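Capsular polysaccharide export system protein KpsC (Thermosulfurimonas dismutans, PDB 6MGB) probably acts as a beta-2,4 Kdo-transferase building the glycolipid anchor of bacterial capsules, and binds cytidine monophosphate in a GT-B type fold. Local coordinates at residues 49-54 with 99-104; 68-73 with 91-96; 242-247 with 258-263; 249-254 with 287-292. All blocks are in the same frame, centred on the assembly; numbering follows the deposited sequence.

Interaction 1 of 4, residues 49-54 with 99-104; sequences WGYKST and YYDATR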
# COMPACT_ATOMS: atom_id res chain seq x y z
N TRP A 49 -15.35 -0.96 0.65
CA TRP A 49 -14.13 -0.44 0.03
C TRP A 49 -13.75 0.87 0.69
O TRP A 49 -14.44 1.89 0.51
CB TRP A 49 -14.34 -0.25 -1.47
CG TRP A 49 -13.07 0.01 -2.22
CD1 TRP A 49 -12.38 1.18 -2.28
CD2 TRP A 49 -12.33 -0.94 -3.01
NE1 TRP A 49 -11.25 1.03 -3.06
CE2 TRP A 49 -11.21 -0.26 -3.52
CE3 TRP A 49 -12.52 -2.28 -3.33
CZ2 TRP A 49 -10.27 -0.89 -4.34
CZ3 TRP A 49 -11.59 -2.91 -4.15
CH2 TRP A 49 -10.48 -2.21 -4.64
N GLY A 50 -12.66 0.87 1.44
CA GLY A 50 -12.20 2.08 2.07
C GLY A 50 -13.17 2.58 3.12
O GLY A 50 -13.83 1.81 3.83
N TYR A 51 -13.26 3.91 3.23
CA TYR A 51 -14.09 4.56 4.24
C TYR A 51 -15.10 5.52 3.62
O TYR A 51 -15.55 6.46 4.28
CB TYR A 51 -13.21 5.27 5.26
CG TYR A 51 -12.53 4.29 6.18
CD1 TYR A 51 -11.44 3.54 5.74
CD2 TYR A 51 -12.98 4.09 7.48
CE1 TYR A 51 -10.82 2.63 6.57
CE2 TYR A 51 -12.37 3.18 8.32
CZ TYR A 51 -11.29 2.45 7.86
OH TYR A 51 -10.67 1.54 8.68
N LYS A 52 -15.47 5.29 2.36
CA LYS A 52 -16.55 6.04 1.74
C LYS A 52 -17.87 5.75 2.46
O LYS A 52 -17.96 4.87 3.32
CB LYS A 52 -16.66 5.68 0.26
CG LYS A 52 -16.92 4.20 -0.00
CD LYS A 52 -17.15 3.91 -1.48
CE LYS A 52 -15.91 4.21 -2.31
NZ LYS A 52 -16.09 3.81 -3.73
N SER A 53 -18.90 6.50 2.08
CA SER A 53 -20.19 6.39 2.74
C SER A 53 -20.71 4.95 2.73
O SER A 53 -21.05 4.40 3.78
CB SER A 53 -21.20 7.33 2.06
OG SER A 53 -22.37 7.49 2.85
N THR A 54 -20.75 4.33 1.55
CA THR A 54 -21.27 2.97 1.46
C THR A 54 -20.44 1.99 2.28
O THR A 54 -20.99 1.05 2.85
CB THR A 54 -21.33 2.51 0.00
OG1 THR A 54 -20.04 2.67 -0.60
CG2 THR A 54 -22.37 3.31 -0.78
N TYR A 99 -4.65 -2.82 6.53
CA TYR A 99 -3.22 -2.71 6.78
C TYR A 99 -2.81 -1.30 7.20
O TYR A 99 -1.91 -1.14 8.03
CB TYR A 99 -2.43 -3.14 5.54
CG TYR A 99 -2.67 -2.29 4.31
CD1 TYR A 99 -3.67 -2.61 3.41
CD2 TYR A 99 -1.88 -1.17 4.05
CE1 TYR A 99 -3.88 -1.83 2.28
CE2 TYR A 99 -2.09 -0.39 2.93
CZ TYR A 99 -3.09 -0.73 2.05
OH TYR A 99 -3.31 0.05 0.93
N TYR A 100 -3.45 -0.28 6.63
CA TYR A 100 -3.03 1.09 6.93
C TYR A 100 -3.68 1.65 8.18
O TYR A 100 -3.36 2.78 8.57
CB TYR A 100 -3.33 2.02 5.73
CG TYR A 100 -4.76 2.05 5.26
CD1 TYR A 100 -5.71 2.83 5.91
CD2 TYR A 100 -5.16 1.33 4.14
CE1 TYR A 100 -7.02 2.87 5.47
CE2 TYR A 100 -6.47 1.37 3.70
CZ TYR A 100 -7.40 2.14 4.37
OH TYR A 100 -8.70 2.18 3.92
N ASP A 101 -4.56 0.90 8.84
CA ASP A 101 -5.22 1.36 10.06
C ASP A 101 -4.41 0.88 11.26
O ASP A 101 -4.54 -0.26 11.70
CB ASP A 101 -6.66 0.86 10.12
CG ASP A 101 -7.38 1.30 11.37
OD1 ASP A 101 -6.77 1.99 12.21
OD2 ASP A 101 -8.57 0.96 11.53
N ALA A 102 -3.58 1.77 11.81
CA ALA A 102 -2.74 1.45 12.95
C ALA A 102 -3.47 1.53 14.29
O ALA A 102 -2.87 1.23 15.32
CB ALA A 102 -1.53 2.40 12.99
N THR A 103 -4.75 1.92 14.30
CA THR A 103 -5.50 2.03 15.55
C THR A 103 -6.05 0.69 16.02
O THR A 103 -6.45 0.58 17.18
CB THR A 103 -6.66 3.02 15.39
OG1 THR A 103 -7.69 2.44 14.58
CG2 THR A 103 -6.18 4.32 14.75
N ARG A 104 -6.07 -0.32 15.16
CA ARG A 104 -6.55 -1.66 15.51
C ARG A 104 -5.62 -2.71 14.92
O ARG A 104 -4.79 -2.39 14.06
CB ARG A 104 -7.97 -1.89 14.99
CG ARG A 104 -9.00 -0.84 15.34
CD ARG A 104 -10.25 -1.08 14.51
NE ARG A 104 -9.96 -0.96 13.08
CZ ARG A 104 -10.59 -1.62 12.11
NH1 ARG A 104 -11.56 -2.48 12.39
NH2 ARG A 104 -10.23 -1.43 10.85
O HOH W 1 -11.15 2.00 11.27
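The type II' turn from Trp49 to Lys52, between strand 45-49 and helix 53-65, sets Tyr51 against Tyr100 and Asp101 of the loop after strand 90-94. The two tyrosine side chains run alongside, heading opposite ways, and Tyr100 OH comes to the edge of the Tyr51 ring, near its plane, 3.4 Å from Tyr51 CE1. Tyr100 CG sits between its backbone N and carbonyl carbon (chi1 56°), and Tyr100 OH is hydrogen-bonded to Glu73 on strand 69-74, which fixes the hydroxyl. Gly50, whose positive phi of 66° favours glycine, touches Tyr100 OH through its CA at 4.0 Å. The Tyr100 side chain is about 8 Å, nearest atoms, from the bound nucleotide, consistent with a place beside the cleft of a GT-B type fold. Beyond the rings the contact turns polar. A water 2.7 Å from Tyr51 OH donates to Asp101 OD2 at 2.8 Å, bridging the segments. The aspartate is held firmly: its OD1 accepts from Thr103 N in an Asx turn and from Thr103 OG1 at 2.6 Å, while Arg104 grips OD2 side-on through NE and NH2. The Arg104 guanidinium stands nearly perpendicular, 85°, to the Tyr51 ring, with NH2 3.7 Å from Tyr51 OH.

Interaction 2 of 4, residues 68-73 with 91-96; sequences PYLALE and LIVDPV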
# COMPACT_ATOMS: atom_id res chain seq x y z
N PRO A 68 -18.59 -10.96 10.04
CA PRO A 68 -17.27 -10.41 9.74
C PRO A 68 -17.37 -9.31 8.69
O PRO A 68 -18.18 -9.39 7.77
CB PRO A 68 -16.48 -11.62 9.22
CG PRO A 68 -17.24 -12.81 9.71
CD PRO A 68 -18.67 -12.40 9.74
N TYR A 69 -16.54 -8.28 8.85
CA TYR A 69 -16.42 -7.22 7.86
C TYR A 69 -15.12 -7.41 7.09
O TYR A 69 -14.04 -7.41 7.70
CB TYR A 69 -16.46 -5.83 8.49
CG TYR A 69 -16.20 -4.74 7.48
CD1 TYR A 69 -17.19 -4.33 6.61
CD2 TYR A 69 -14.94 -4.15 7.38
CE1 TYR A 69 -16.95 -3.34 5.67
CE2 TYR A 69 -14.70 -3.16 6.44
CZ TYR A 69 -15.71 -2.76 5.59
OH TYR A 69 -15.47 -1.78 4.66
N LEU A 70 -15.22 -7.56 5.78
CA LEU A 70 -14.06 -7.72 4.91
C LEU A 70 -13.69 -6.35 4.33
O LEU A 70 -14.43 -5.79 3.52
CB LEU A 70 -14.35 -8.72 3.79
CG LEU A 70 -14.93 -10.07 4.21
CD1 LEU A 70 -15.02 -10.99 3.00
CD2 LEU A 70 -14.11 -10.71 5.30
N ALA A 71 -12.54 -5.82 4.75
CA ALA A 71 -12.02 -4.59 4.19
C ALA A 71 -11.29 -4.90 2.88
O ALA A 71 -10.33 -5.68 2.88
CB ALA A 71 -11.07 -3.91 5.17
N LEU A 72 -11.76 -4.32 1.78
CA LEU A 72 -11.19 -4.56 0.46
C LEU A 72 -10.39 -3.35 0.00
O LEU A 72 -10.81 -2.21 0.18
CB LEU A 72 -12.30 -4.86 -0.56
CG LEU A 72 -13.35 -5.89 -0.14
CD1 LEU A 72 -14.41 -6.03 -1.21
CD2 LEU A 72 -12.71 -7.24 0.15
N GLU A 73 -9.22 -3.62 -0.58
CA GLU A 73 -8.38 -2.57 -1.15
C GLU A 73 -7.62 -3.15 -2.34
O GLU A 73 -7.52 -4.37 -2.50
CB GLU A 73 -7.37 -2.01 -0.12
CG GLU A 73 -7.97 -1.47 1.18
CD GLU A 73 -8.58 -0.08 1.02
OE1 GLU A 73 -9.26 0.38 1.96
OE2 GLU A 73 -8.37 0.55 -0.04
N LEU A 91 -5.77 -8.18 -4.92
CA LEU A 91 -6.76 -7.56 -4.06
C LEU A 91 -6.44 -7.91 -2.62
O LEU A 91 -6.14 -9.07 -2.31
CB LEU A 91 -8.17 -8.02 -4.42
CG LEU A 91 -9.34 -7.22 -3.86
CD1 LEU A 91 -9.50 -5.91 -4.60
CD2 LEU A 91 -10.62 -8.05 -3.92
N ILE A 92 -6.50 -6.92 -1.74
CA ILE A 92 -6.35 -7.14 -0.31
C ILE A 92 -7.74 -7.35 0.29
O ILE A 92 -8.65 -6.55 0.07
CB ILE A 92 -5.62 -5.97 0.36
CG1 ILE A 92 -4.13 -6.06 0.05
CG2 ILE A 92 -5.85 -5.97 1.87
CD1 ILE A 92 -3.34 -4.81 0.39
N VAL A 93 -7.89 -8.44 1.03
CA VAL A 93 -9.16 -8.81 1.65
C VAL A 93 -8.84 -9.08 3.12
O VAL A 93 -8.28 -10.13 3.45
CB VAL A 93 -9.80 -10.04 0.99
CG1 VAL A 93 -11.12 -10.39 1.66
CG2 VAL A 93 -10.00 -9.79 -0.50
N ASP A 94 -9.19 -8.14 3.99
CA ASP A 94 -8.78 -8.20 5.39
C ASP A 94 -10.00 -8.36 6.28
O ASP A 94 -10.79 -7.40 6.43
CB ASP A 94 -8.01 -6.94 5.78
CG ASP A 94 -7.25 -7.10 7.08
OD1 ASP A 94 -7.78 -7.76 8.00
OD2 ASP A 94 -6.13 -6.56 7.19
N PRO A 95 -10.23 -9.53 6.89
CA PRO A 95 -11.38 -9.70 7.79
C PRO A 95 -11.12 -9.27 9.23
O PRO A 95 -12.02 -9.42 10.06
CB PRO A 95 -11.66 -11.21 7.72
CG PRO A 95 -10.43 -11.84 7.12
CD PRO A 95 -9.45 -10.78 6.76
N VAL A 96 -9.93 -8.75 9.54
CA VAL A 96 -9.59 -8.33 10.89
C VAL A 96 -9.69 -6.82 10.98
O VAL A 96 -10.45 -6.27 11.79
CB VAL A 96 -8.19 -8.82 11.28
CG1 VAL A 96 -7.76 -8.25 12.62
CG2 VAL A 96 -8.15 -10.35 11.32
O HOH W 2 -14.52 -8.15 10.84
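Ala71 and Asp94, Leu72 and Val93, and Glu73 and Ile92 face each other in an antiparallel ladder, the short strands running 159° apart. Ala71 with Asp94 and Glu73 with Ile92 are hydrogen-bonded pairs, each joined by two backbone bonds; Ile92 N to Glu73 O is the shortest at 2.8 Å. Between them, Leu72 and Val93, the non-hydrogen-bonded pair, stand next to each other on one face, with Leu72 CD2 3.8 Å from Val93 CG2. Branched aliphatic residues fill this buried face well, and Leu91 CD1 comes within 3.3 Å of Glu73 O.

Toward Pro95 the ladder frays into solvent. Leu70 CD2 still presses on Pro95 CB at 3.5 Å, tighter than usual, but the direct strand bonds have ended: a water takes over, accepting from Tyr69 N at 2.8 Å and donating to Pro95 O. Pro95 offers ring carbon to Leu70, and its CA lies 3.5 Å from Tyr69 O in a CA-H...O contact. Asp94 shapes the exit, its CG anti to the backbone N (chi1 -165°) and its OD1 accepting from Val96 N in an Asx turn; OD2 is hydrogen-bonded to Tyr300 and to Leu107 N.

Leu72 and Val93 pack on Leu29 of helix 25-29, Tyr69 lies against helix 53-65, and strand 45-49 flanks strand 69-74 on the side away from strand 90-94.

Interaction 3 of 4, residues 242-247 with 258-263; sequences IYTVSS and KEVICF. With C5P (cytidine-5'-monophosphate), chain D.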
# COMPACT_ATOMS: atom_id res chain seq x y z
N ILE A 242 15.01 8.67 2.81
CA ILE A 242 13.67 8.98 2.33
C ILE A 242 12.82 9.43 3.52
O ILE A 242 12.93 8.88 4.62
CB ILE A 242 13.01 7.76 1.65
CG1 ILE A 242 13.97 7.13 0.63
CG2 ILE A 242 11.71 8.16 0.97
CD1 ILE A 242 14.45 8.07 -0.45
N TYR A 243 11.98 10.44 3.28
CA TYR A 243 11.04 10.94 4.28
C TYR A 243 9.62 10.68 3.81
O TYR A 243 9.27 11.00 2.67
CB TYR A 243 11.24 12.44 4.51
CG TYR A 243 12.49 12.81 5.27
CD1 TYR A 243 13.73 12.83 4.64
CD2 TYR A 243 12.44 13.15 6.62
CE1 TYR A 243 14.87 13.17 5.33
CE2 TYR A 243 13.58 13.49 7.32
CZ TYR A 243 14.79 13.50 6.67
OH TYR A 243 15.93 13.84 7.37
N THR A 244 8.80 10.10 4.69
CA THR A 244 7.42 9.78 4.35
C THR A 244 6.55 9.84 5.60
O THR A 244 7.03 9.63 6.72
CB THR A 244 7.30 8.38 3.71
OG1 THR A 244 5.99 8.20 3.17
CG2 THR A 244 7.59 7.28 4.73
N VAL A 245 5.27 10.13 5.40
CA VAL A 245 4.28 10.06 6.47
C VAL A 245 3.75 8.64 6.54
O VAL A 245 3.96 7.93 7.53
CB VAL A 245 3.14 11.08 6.26
CG1 VAL A 245 2.05 10.89 7.32
CG2 VAL A 245 3.67 12.51 6.30
N SER A 246 3.06 8.21 5.47
CA SER A 246 2.46 6.88 5.47
C SER A 246 2.36 6.25 4.08
O SER A 246 1.59 5.30 3.91
CB SER A 246 1.05 6.94 6.08
OG SER A 246 0.19 7.74 5.28
N SER A 247 3.11 6.73 3.10
CA SER A 247 2.96 6.26 1.73
C SER A 247 3.52 4.85 1.55
O SER A 247 4.51 4.47 2.18
CB SER A 247 3.68 7.22 0.77
OG SER A 247 3.65 6.72 -0.56
N LYS A 258 16.89 1.47 1.47
CA LYS A 258 17.07 2.87 1.82
C LYS A 258 16.72 3.10 3.29
O LYS A 258 16.03 2.30 3.93
CB LYS A 258 16.20 3.76 0.94
CG LYS A 258 16.37 3.51 -0.55
CD LYS A 258 17.81 3.71 -0.99
CE LYS A 258 17.98 3.46 -2.48
NZ LYS A 258 19.40 3.63 -2.91
N GLU A 259 17.24 4.20 3.83
CA GLU A 259 16.85 4.65 5.16
C GLU A 259 15.52 5.39 5.06
O GLU A 259 15.43 6.42 4.37
CB GLU A 259 17.93 5.56 5.76
CG GLU A 259 17.60 6.08 7.15
CD GLU A 259 18.69 6.97 7.70
OE1 GLU A 259 19.29 7.74 6.92
OE2 GLU A 259 18.96 6.90 8.92
N VAL A 260 14.50 4.88 5.74
CA VAL A 260 13.14 5.40 5.63
C VAL A 260 12.76 6.01 6.97
O VAL A 260 12.72 5.32 7.99
CB VAL A 260 12.15 4.31 5.21
CG1 VAL A 260 10.73 4.84 5.18
CG2 VAL A 260 12.53 3.76 3.84
N ILE A 261 12.48 7.31 6.96
CA ILE A 261 12.10 8.05 8.15
C ILE A 261 10.59 8.28 8.08
O ILE A 261 10.11 9.02 7.22
CB ILE A 261 12.87 9.37 8.26
CG1 ILE A 261 14.38 9.10 8.13
CG2 ILE A 261 12.56 10.06 9.59
CD1 ILE A 261 15.24 10.34 8.10
N CYS A 262 9.86 7.62 8.98
CA CYS A 262 8.40 7.63 8.96
C CYS A 262 7.86 8.60 9.99
O CYS A 262 8.24 8.54 11.17
CB CYS A 262 7.85 6.23 9.25
SG CYS A 262 8.27 4.98 8.02
N PHE A 263 6.97 9.49 9.56
CA PHE A 263 6.32 10.44 10.45
C PHE A 263 4.91 10.02 10.84
O PHE A 263 4.35 10.58 11.79
CB PHE A 263 6.31 11.83 9.82
CG PHE A 263 7.66 12.48 9.79
CD1 PHE A 263 8.68 11.94 9.03
CD2 PHE A 263 7.91 13.60 10.56
CE1 PHE A 263 9.93 12.53 9.01
CE2 PHE A 263 9.16 14.19 10.54
CZ PHE A 263 10.17 13.65 9.77
O3P C5P D . 0.46 4.85 -0.62
P C5P D . 0.40 5.84 -1.77
O1P C5P D . 0.95 7.18 -1.30
O2P C5P D . -0.93 6.07 -2.45
O5' C5P D . 1.42 5.28 -2.86
C5' C5P D . 1.03 4.30 -3.81
C4' C5P D . 2.14 4.05 -4.80
O4' C5P D . 2.23 5.18 -5.70
C3' C5P D . 3.53 3.92 -4.20
O3' C5P D . 3.81 2.62 -3.74
C2' C5P D . 4.43 4.36 -5.35
O2' C5P D . 4.64 3.30 -6.27
C1' C5P D . 3.58 5.44 -6.02
N1 C5P D . 3.92 6.80 -5.54
C2 C5P D . 4.79 7.70 -6.36
N3 C5P D . 5.13 9.08 -5.86
C4 C5P D . 4.62 9.55 -4.58
C5 C5P D . 3.76 8.65 -3.76
C6 C5P D . 3.42 7.28 -4.26
O2 C5P D . 5.21 7.33 -7.40
N4 C5P D . 4.95 10.88 -4.09
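Over one face of the Tyr243 ring sits the terminal methyl of Ile261, and at the ring's edge, near its plane, comes Phe263 CE1. The methyl makes a CH-pi contact, Ile261 CD1 lying 3.9 Å from the Tyr243 ring centre and displaced toward the rim; an extended chi2 of 175° carries it there. Phe263 CE1 is 3.5 Å from Tyr243 CD2, and Thr244 O lies at the edge of the Phe263 ring. Tyrosine suits this place because its ring packs on carbon while Tyr243 OH reaches a hydrogen bond with Asn192. An alanine here would probably leave a gap beneath Ile261 CD1 and beside Phe263, and Asn192 ND2 without its hydroxyl mate.

On the opposite face of the sheet, Thr244 CG2 touches both Val260 CG1, at 4.0 Å, and Cys262 SG. The backbones run parallel in register, joined by four bonds from Ile242 N to Glu259 O, at 2.8 Å, through to Phe263 N to Thr244 O.

Past the strand, Thr244 OG1 accepts from Ser247 N in an ST motif, positioning the serine. Ser247 OG, 2.8 Å from the phosphate oxygen O1P, gives it a hydrogen bond and also caps Met249 N. This is a beta-alpha-beta crossover, strand 241-244, helix 248-255 and strand 259-262, whose loop and helix start meet the nucleotide phosphate, as in Rossmann-like nucleotide-binding domains of GT-B enzymes.

Interaction 4 of 4, residues 249-254 with 287-292; sequences MGFEGL and RTLLEL. With C5P (cytidine-5'-monophosphate), chain D.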
# COMPACT_ATOMS: atom_id res chain seq x y z
N MET A 249 5.08 4.09 -0.94
CA MET A 249 6.39 4.31 -1.55
C MET A 249 7.51 4.24 -0.52
O MET A 249 8.66 3.98 -0.89
CB MET A 249 6.40 5.65 -2.28
CG MET A 249 7.66 5.90 -3.10
SD MET A 249 7.47 7.29 -4.23
CE MET A 249 9.13 7.42 -4.89
N GLY A 250 7.19 4.46 0.76
CA GLY A 250 8.19 4.26 1.80
C GLY A 250 8.62 2.81 1.90
O GLY A 250 9.80 2.52 2.11
N PHE A 251 7.68 1.88 1.74
CA PHE A 251 8.05 0.46 1.75
C PHE A 251 8.82 0.09 0.49
O PHE A 251 9.74 -0.73 0.55
CB PHE A 251 6.80 -0.41 1.89
CG PHE A 251 7.12 -1.86 2.08
CD1 PHE A 251 7.79 -2.29 3.22
CD2 PHE A 251 6.75 -2.80 1.13
CE1 PHE A 251 8.09 -3.63 3.40
CE2 PHE A 251 7.05 -4.14 1.31
CZ PHE A 251 7.72 -4.55 2.45
N GLU A 252 8.46 0.68 -0.65
CA GLU A 252 9.22 0.44 -1.87
C GLU A 252 10.67 0.90 -1.69
O GLU A 252 11.60 0.27 -2.20
CB GLU A 252 8.56 1.14 -3.05
CG GLU A 252 7.22 0.52 -3.42
CD GLU A 252 6.52 1.22 -4.56
OE1 GLU A 252 6.98 2.31 -4.96
OE2 GLU A 252 5.51 0.68 -5.05
N GLY A 253 10.87 2.00 -0.97
CA GLY A 253 12.22 2.42 -0.63
C GLY A 253 12.90 1.45 0.33
O GLY A 253 14.08 1.13 0.17
N LEU A 254 12.16 0.98 1.33
CA LEU A 254 12.71 0.00 2.26
C LEU A 254 13.14 -1.27 1.53
O LEU A 254 14.19 -1.85 1.84
CB LEU A 254 11.67 -0.33 3.34
CG LEU A 254 12.17 -0.81 4.70
CD1 LEU A 254 12.96 0.28 5.42
CD2 LEU A 254 11.00 -1.26 5.56
N ARG A 287 11.05 -7.57 12.94
CA ARG A 287 11.03 -8.30 11.68
C ARG A 287 12.13 -7.80 10.76
O ARG A 287 12.48 -6.62 10.75
CB ARG A 287 9.67 -8.16 10.97
CG ARG A 287 8.53 -8.91 11.64
CD ARG A 287 8.76 -10.41 11.60
NE ARG A 287 7.60 -11.16 12.05
CZ ARG A 287 7.52 -12.49 12.04
NH1 ARG A 287 8.53 -13.22 11.59
NH2 ARG A 287 6.42 -13.09 12.47
N THR A 288 12.69 -8.73 9.99
CA THR A 288 13.61 -8.39 8.92
C THR A 288 12.83 -7.89 7.71
O THR A 288 11.62 -8.10 7.58
CB THR A 288 14.46 -9.59 8.51
OG1 THR A 288 13.62 -10.57 7.89
CG2 THR A 288 15.15 -10.21 9.72
N LEU A 289 13.54 -7.22 6.81
CA LEU A 289 12.92 -6.75 5.58
C LEU A 289 12.33 -7.92 4.80
O LEU A 289 11.19 -7.85 4.32
CB LEU A 289 13.93 -5.99 4.73
CG LEU A 289 13.44 -5.28 3.45
CD1 LEU A 289 13.29 -6.25 2.27
CD2 LEU A 289 12.14 -4.53 3.69
N LEU A 290 13.09 -9.00 4.67
CA LEU A 290 12.59 -10.16 3.93
C LEU A 290 11.33 -10.72 4.57
O LEU A 290 10.37 -11.08 3.87
CB LEU A 290 13.68 -11.23 3.85
CG LEU A 290 13.37 -12.41 2.92
CD1 LEU A 290 13.28 -11.95 1.47
CD2 LEU A 290 14.43 -13.49 3.07
N GLU A 291 11.29 -10.79 5.90
CA GLU A 291 10.10 -11.30 6.58
C GLU A 291 8.92 -10.37 6.38
O GLU A 291 7.80 -10.83 6.09
CB GLU A 291 10.39 -11.48 8.07
CG GLU A 291 11.31 -12.66 8.39
CD GLU A 291 11.68 -12.72 9.86
OE1 GLU A 291 11.57 -11.69 10.55
OE2 GLU A 291 12.09 -13.81 10.31
N LEU A 292 9.13 -9.06 6.52
CA LEU A 292 8.07 -8.09 6.29
C LEU A 292 7.55 -8.19 4.87
O LEU A 292 6.33 -8.20 4.63
CB LEU A 292 8.58 -6.69 6.59
CG LEU A 292 7.63 -5.51 6.35
CD1 LEU A 292 6.29 -5.73 7.03
CD2 LEU A 292 8.28 -4.24 6.86
O3P C5P D . 0.46 4.85 -0.62
P C5P D . 0.40 5.84 -1.77
O1P C5P D . 0.95 7.18 -1.30
O2P C5P D . -0.93 6.07 -2.45
O5' C5P D . 1.42 5.28 -2.86
C5' C5P D . 1.03 4.30 -3.81
C4' C5P D . 2.14 4.05 -4.80
O4' C5P D . 2.23 5.18 -5.70
C3' C5P D . 3.53 3.92 -4.20
O3' C5P D . 3.81 2.62 -3.74
C2' C5P D . 4.43 4.36 -5.35
O2' C5P D . 4.64 3.30 -6.27
C1' C5P D . 3.58 5.44 -6.02
N1 C5P D . 3.92 6.80 -5.54
C2 C5P D . 4.79 7.70 -6.36
N3 C5P D . 5.13 9.08 -5.86
C4 C5P D . 4.62 9.55 -4.58
C5 C5P D . 3.76 8.65 -3.76
C6 C5P D . 3.42 7.28 -4.26
O2 C5P D . 5.21 7.33 -7.40
N4 C5P D . 4.95 10.88 -4.09
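Phe251 and Leu292 meet tip to tip, while Leu254 and Leu289 lie alongside one another with their ends heading opposite ways; these four residues carry the contact between the two helices. Phe251 CE1 touches Leu292 CD2 at 3.5 Å, the methyl approaching the ring obliquely. The ring is carried out from its helix by a CG anti to the backbone N (chi1 -173°). Beside it, Leu289 CD2 lies 3.9 Å from Leu254 CG and also rests 3.8 Å from Leu254 O. Aromatic and leucine residues suit this buried seam, which is almost wholly carbon on carbon and where neither helix offers the other a hydrogen bond. The incoming helix is squared off by a capping box: Glu291 N donates to Thr288 OG1 at 3.1 Å, and Thr288 N returns a bond to Glu291 OE1.

A different side of helix 248-255 serves the nucleotide. Met249 SD lies 3.4 Å from N3 of the cytosine. The extended Glu252 chain brings its carboxylate to the ribose, where O2' donates to Glu252 OE1 at 2.9 Å and O3' makes a weak bond to OE2. An alanine in place of Glu252 would probably leave both ribose hydroxyls without this acceptor and the sugar less firmly placed.

Around the seam, Phe251 also meets the rings of Phe267 and Tyr297, Leu254 and Leu292 both touch Leu273, and Leu289 rests on Leu130 of helix 120-135; Met249 packs on Pro232 and Leu236 of helix 232-236.

The four contacts fall into two pairs. Interaction 2 pairs two strands of the mixed sheet, and interaction 1, its centre 10 Å away, joins the turn and loop that follow strands 45-49 and 90-94; along the chain interaction 2 is nested inside interaction 1. Interactions 3 and 4 follow later, centres 11 Å apart, with alternating segments: helix 248-255 of interaction 4 connects the two parallel strands of interaction 3, and both contacts touch the nucleotide. Between the pairs the centres are 21 to 25 Å apart, yet interactions 1 and 3 approach to about 6 Å between nearest atoms. That is consistent with a GT-B fold, two sheet domains facing across a cleft, with the nucleotide held by the second.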